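Local coordinates for protein ribonucleoside-diphosphate reductase, alpha chain (Actinobacillus ureae ATCC 25976, PDB 6DQX) that probably reduces ribonucleoside diphosphates to deoxyribonucleotides, as the catalytic alpha subunit of a class Id ribonucleotide reductase, at residues L351-Y356 with Q371-I376; S293-L298 with L346-L351. One frame throughout, in Å; residues are numbered along the deposited sequence.

Contact 1: residues L351-Y356 with Q371-I376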
# COMPACT_ATOMS: atom_id res chain seq x y z
N LEU A 351 14.90 25.23 21.99
CA LEU A 351 15.88 24.29 22.58
C LEU A 351 16.75 25.04 23.57
O LEU A 351 16.63 26.25 23.71
CB LEU A 351 16.71 23.61 21.48
CG LEU A 351 17.27 24.47 20.36
CD1 LEU A 351 18.49 25.24 20.77
CD2 LEU A 351 17.60 23.58 19.14
N GLY A 352 17.54 24.29 24.34
CA GLY A 352 18.47 24.90 25.27
C GLY A 352 17.84 25.37 26.56
O GLY A 352 18.43 26.22 27.23
N TRP A 353 16.66 24.86 26.92
CA TRP A 353 16.04 25.21 28.21
C TRP A 353 16.94 24.87 29.40
O TRP A 353 17.23 25.73 30.25
CB TRP A 353 14.72 24.46 28.35
CG TRP A 353 13.98 24.52 29.68
CD1 TRP A 353 13.45 23.46 30.36
CD2 TRP A 353 13.66 25.69 30.46
NE1 TRP A 353 12.82 23.89 31.51
CE2 TRP A 353 12.93 25.25 31.59
CE3 TRP A 353 13.90 27.06 30.30
CZ2 TRP A 353 12.46 26.14 32.59
CZ3 TRP A 353 13.44 27.94 31.32
CH2 TRP A 353 12.72 27.47 32.42
N HIS A 354 17.40 23.62 29.48
CA HIS A 354 18.25 23.22 30.60
C HIS A 354 19.58 23.99 30.56
O HIS A 354 20.07 24.45 31.62
CB HIS A 354 18.48 21.72 30.62
CG HIS A 354 18.93 21.20 31.93
ND1 HIS A 354 19.38 19.91 32.10
CD2 HIS A 354 19.00 21.79 33.16
CE1 HIS A 354 19.69 19.72 33.37
NE2 HIS A 354 19.48 20.84 34.03
N SER A 355 20.11 24.19 29.35
CA SER A 355 21.27 25.05 29.18
C SER A 355 21.10 26.45 29.77
O SER A 355 21.99 26.93 30.47
CB SER A 355 21.71 25.15 27.71
OG SER A 355 22.15 23.88 27.25
N TYR A 356 19.98 27.10 29.45
CA TYR A 356 19.69 28.40 30.04
C TYR A 356 19.69 28.32 31.58
O TYR A 356 20.29 29.18 32.24
CB TYR A 356 18.36 28.94 29.53
CG TYR A 356 17.97 30.24 30.17
CD1 TYR A 356 18.56 31.43 29.77
CD2 TYR A 356 17.05 30.28 31.21
CE1 TYR A 356 18.22 32.63 30.38
CE2 TYR A 356 16.71 31.47 31.81
CZ TYR A 356 17.31 32.65 31.40
OH TYR A 356 16.98 33.86 31.99
N GLN A 371 9.63 30.27 37.50
CA GLN A 371 9.55 31.69 37.12
C GLN A 371 10.07 31.98 35.74
O GLN A 371 9.45 32.75 34.98
CB GLN A 371 10.31 32.57 38.12
CG GLN A 371 9.72 32.47 39.50
CD GLN A 371 10.46 33.38 40.46
OE1 GLN A 371 11.70 33.32 40.55
NE2 GLN A 371 9.71 34.26 41.14
N LYS A 372 11.22 31.41 35.41
CA LYS A 372 11.81 31.59 34.09
C LYS A 372 10.96 30.95 32.98
O LYS A 372 10.85 31.50 31.87
CB LYS A 372 13.23 31.02 34.05
CG LYS A 372 14.26 31.74 34.94
CD LYS A 372 14.49 33.17 34.52
CE LYS A 372 15.82 33.68 35.07
NZ LYS A 372 15.91 35.12 34.81
N ASN A 373 10.36 29.82 33.31
CA ASN A 373 9.50 29.04 32.35
C ASN A 373 8.33 29.94 31.95
O ASN A 373 8.05 30.13 30.77
CB ASN A 373 9.03 27.77 33.04
CG ASN A 373 8.47 26.73 32.10
OD1 ASN A 373 8.98 26.56 31.00
ND2 ASN A 373 7.44 26.03 32.53
N ASN A 374 7.67 30.55 32.95
CA ASN A 374 6.58 31.44 32.67
C ASN A 374 7.00 32.64 31.82
O ASN A 374 6.31 33.01 30.86
CB ASN A 374 5.95 31.95 33.98
CG ASN A 374 4.73 32.80 33.74
OD1 ASN A 374 3.68 32.28 33.36
ND2 ASN A 374 4.85 34.11 33.99
N LEU A 375 8.12 33.26 32.19
CA LEU A 375 8.62 34.45 31.51
C LEU A 375 8.95 34.16 30.04
O LEU A 375 8.53 34.88 29.15
CB LEU A 375 9.89 34.96 32.20
CG LEU A 375 10.58 36.13 31.51
CD1 LEU A 375 9.66 37.35 31.42
CD2 LEU A 375 11.86 36.44 32.25
N ILE A 376 9.71 33.11 29.83
CA ILE A 376 10.16 32.77 28.47
C ILE A 376 8.99 32.47 27.55
O ILE A 376 8.89 33.05 26.44
CB ILE A 376 11.16 31.60 28.52
CG1 ILE A 376 12.49 32.13 29.07
CG2 ILE A 376 11.35 30.97 27.14
CD1 ILE A 376 13.56 31.08 29.30
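Lys372 runs past two aromatic rings of the short helix that starts at Trp353, and each part of its side chain finds a different piece of them. Its CB lies at the rim of the Trp353 ring, 3.9 Å from CH2. CG sits at the edge of Tyr356, in the ring plane and 4.0 Å from CE2. The bend at chi2 (-63°) then directs CD, and CE beyond it, along that edge to the hydroxyl. At the tip, NZ gives Tyr356 OH a weak hydrogen bond of 3.3 Å; the same hydroxyl is hydrogen-bonded to Asp301, whose negative charge would probably make it a better acceptor for the ammonium group.

The six-membered end of Trp353 points at the helix backbone, with CH2 3.4 Å from Asn373 N. Asn373 OD1 stands 3.8 Å above the rim of the indole at CZ2, its amide plane turned 37° from the ring. Gln508 and Gln511 bond Trp353 NE1 and Asn373 ND2 respectively, while Arg512 both hydrogen-bonds Asn373 OD1 through NE and makes a cation-pi contact with the indole. Ile376 CD1 touches both rings, meeting the Trp353 edge at CZ3 (3.7 Å) and lying over one face of Tyr356. This is helix-to-helix packing in the ribonucleotide reductase barrel domain, with the aromatic side chains of helix 353-359 laid against the long helix 367-395.

Contact 2: residues S293-L298 with L346-L351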
# COMPACT_ATOMS: atom_id res chain seq x y z
N SER A 293 11.06 25.60 13.30
CA SER A 293 12.40 26.02 13.59
C SER A 293 12.32 26.47 15.06
O SER A 293 11.22 26.51 15.62
CB SER A 293 12.88 27.12 12.65
OG SER A 293 13.20 26.63 11.35
N SER A 294 13.46 26.73 15.68
CA SER A 294 13.52 26.80 17.15
C SER A 294 14.40 27.93 17.67
O SER A 294 15.48 28.21 17.12
CB SER A 294 14.03 25.48 17.73
OG SER A 294 13.46 24.35 17.04
N MET A 295 13.91 28.57 18.72
CA MET A 295 14.69 29.59 19.42
C MET A 295 15.61 28.96 20.45
O MET A 295 15.20 28.10 21.20
CB MET A 295 13.75 30.57 20.12
CG MET A 295 12.92 31.45 19.19
SD MET A 295 13.83 32.53 18.08
CE MET A 295 14.82 33.50 19.21
N ASN A 296 16.86 29.44 20.51
CA ASN A 296 17.84 28.91 21.44
C ASN A 296 17.69 29.67 22.75
O ASN A 296 18.17 30.81 22.86
CB ASN A 296 19.25 29.11 20.90
CG ASN A 296 20.31 28.44 21.73
OD1 ASN A 296 20.03 27.89 22.78
ND2 ASN A 296 21.57 28.55 21.28
N LEU A 297 17.08 29.02 23.72
CA LEU A 297 16.84 29.65 25.03
C LEU A 297 18.10 29.94 25.83
O LEU A 297 18.06 30.76 26.77
CB LEU A 297 15.90 28.81 25.86
CG LEU A 297 14.54 28.50 25.23
CD1 LEU A 297 13.66 27.79 26.23
CD2 LEU A 297 13.82 29.72 24.67
N LEU A 298 19.23 29.31 25.48
CA LEU A 298 20.50 29.67 26.14
C LEU A 298 20.74 31.17 26.09
O LEU A 298 21.30 31.76 27.05
CB LEU A 298 21.68 28.94 25.47
CG LEU A 298 23.10 29.28 25.97
CD1 LEU A 298 23.19 29.04 27.46
CD2 LEU A 298 24.12 28.42 25.24
N LEU A 346 1.95 27.16 11.73
CA LEU A 346 3.38 27.12 12.04
C LEU A 346 3.64 26.48 13.42
O LEU A 346 2.76 26.45 14.32
CB LEU A 346 3.99 28.53 12.04
CG LEU A 346 3.64 29.44 10.84
CD1 LEU A 346 4.27 30.81 11.04
CD2 LEU A 346 4.08 28.79 9.53
N GLY A 347 4.87 26.04 13.59
CA GLY A 347 5.32 25.35 14.79
C GLY A 347 6.69 25.83 15.24
O GLY A 347 7.66 25.09 15.17
N LEU A 348 6.77 27.07 15.70
CA LEU A 348 8.01 27.61 16.23
C LEU A 348 8.22 27.00 17.63
O LEU A 348 7.31 27.03 18.48
CB LEU A 348 7.93 29.14 16.32
CG LEU A 348 9.17 29.88 16.89
CD1 LEU A 348 9.33 31.22 16.18
CD2 LEU A 348 9.10 30.06 18.42
N GLY A 349 9.40 26.45 17.85
CA GLY A 349 9.75 25.74 19.08
C GLY A 349 10.93 26.35 19.79
O GLY A 349 11.32 27.49 19.52
N VAL A 350 11.56 25.55 20.66
CA VAL A 350 12.70 25.98 21.46
C VAL A 350 13.68 24.85 21.67
O VAL A 350 13.33 23.68 21.48
CB VAL A 350 12.27 26.45 22.90
CG1 VAL A 350 11.27 27.59 22.78
CG2 VAL A 350 11.70 25.31 23.73
N LEU A 351 14.90 25.23 21.99
CA LEU A 351 15.88 24.29 22.58
C LEU A 351 16.75 25.04 23.57
O LEU A 351 16.63 26.25 23.71
CB LEU A 351 16.71 23.61 21.48
CG LEU A 351 17.27 24.47 20.36
CD1 LEU A 351 18.49 25.24 20.77
CD2 LEU A 351 17.60 23.58 19.14
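Three backbone hydrogen bonds join Ser293-Met295 to Gly349-Leu351 as neighbouring parallel strands, and a fourth, from Leu297 N, extends the pairing beyond the strand end. Gly349 is gripped from both its ends: its N donates to Ser293 O at 2.9 Å, and its O accepts from Met295 N at the same length. Leu351 repeats the pattern, its N bonding Met295 O at 3.0 Å and its O receiving Leu297 N at 2.8 Å. That last donor already belongs to the 3-10 segment that begins at Leu297. CA-H...O contacts from Leu348, Ser294 and Val350 fill in between.

Side chains pack on both faces. Leu297 leans over Val350, with CD2 3.8 Å from Val350 CG1 and CD1 close to Val350 CB, while farther back Met295 CG meets Leu348 CD2 at 4.1 Å. On the face carrying Asn296 and Leu351, the leucine CG sits between backbone N and carbonyl carbon (chi1 45°), which brings CD1 within 3.7 Å of Asn296 OD1. The same oxygen accepts a hydrogen bond from Leu298 N at 3.2 Å, the donor lying 50° out of the plane of the amide, and so closes an Asx turn where the chain leaves the strand; Asn296 ND2 is held by Gly83 O.

Around this pair, strand 85-87 runs antiparallel along strand 288-296. Helix 308-327 packs on Met295 and Leu348 through Leu312, and helix 367-395 covers Leu297 and Val350 with Ile376, Phe377 and Leu380.

Overall arrangement
Strand 288-296 comes first along the chain, and its end enters contact 2. The 47 residues between the two segments of that contact, mostly helical and including helices 308-327 and 334-343, lead back to strand 347-351, which closes the loop in parallel, a beta-alpha-beta connection. Leu351 ends the strand and begins contact 1, so the two contacts are in series, neither enclosing nor crossing the other. Gly352 occupies the N-cap position of the helix that follows, and a further 14 residues close contact 1 on helix 367-395. With centres 11 Å apart, the contacts meet through Leu297, whose CD2 lies 3.7 Å from Ile376 CG2, tying the C-terminal end of the strand pair to helix 367-395.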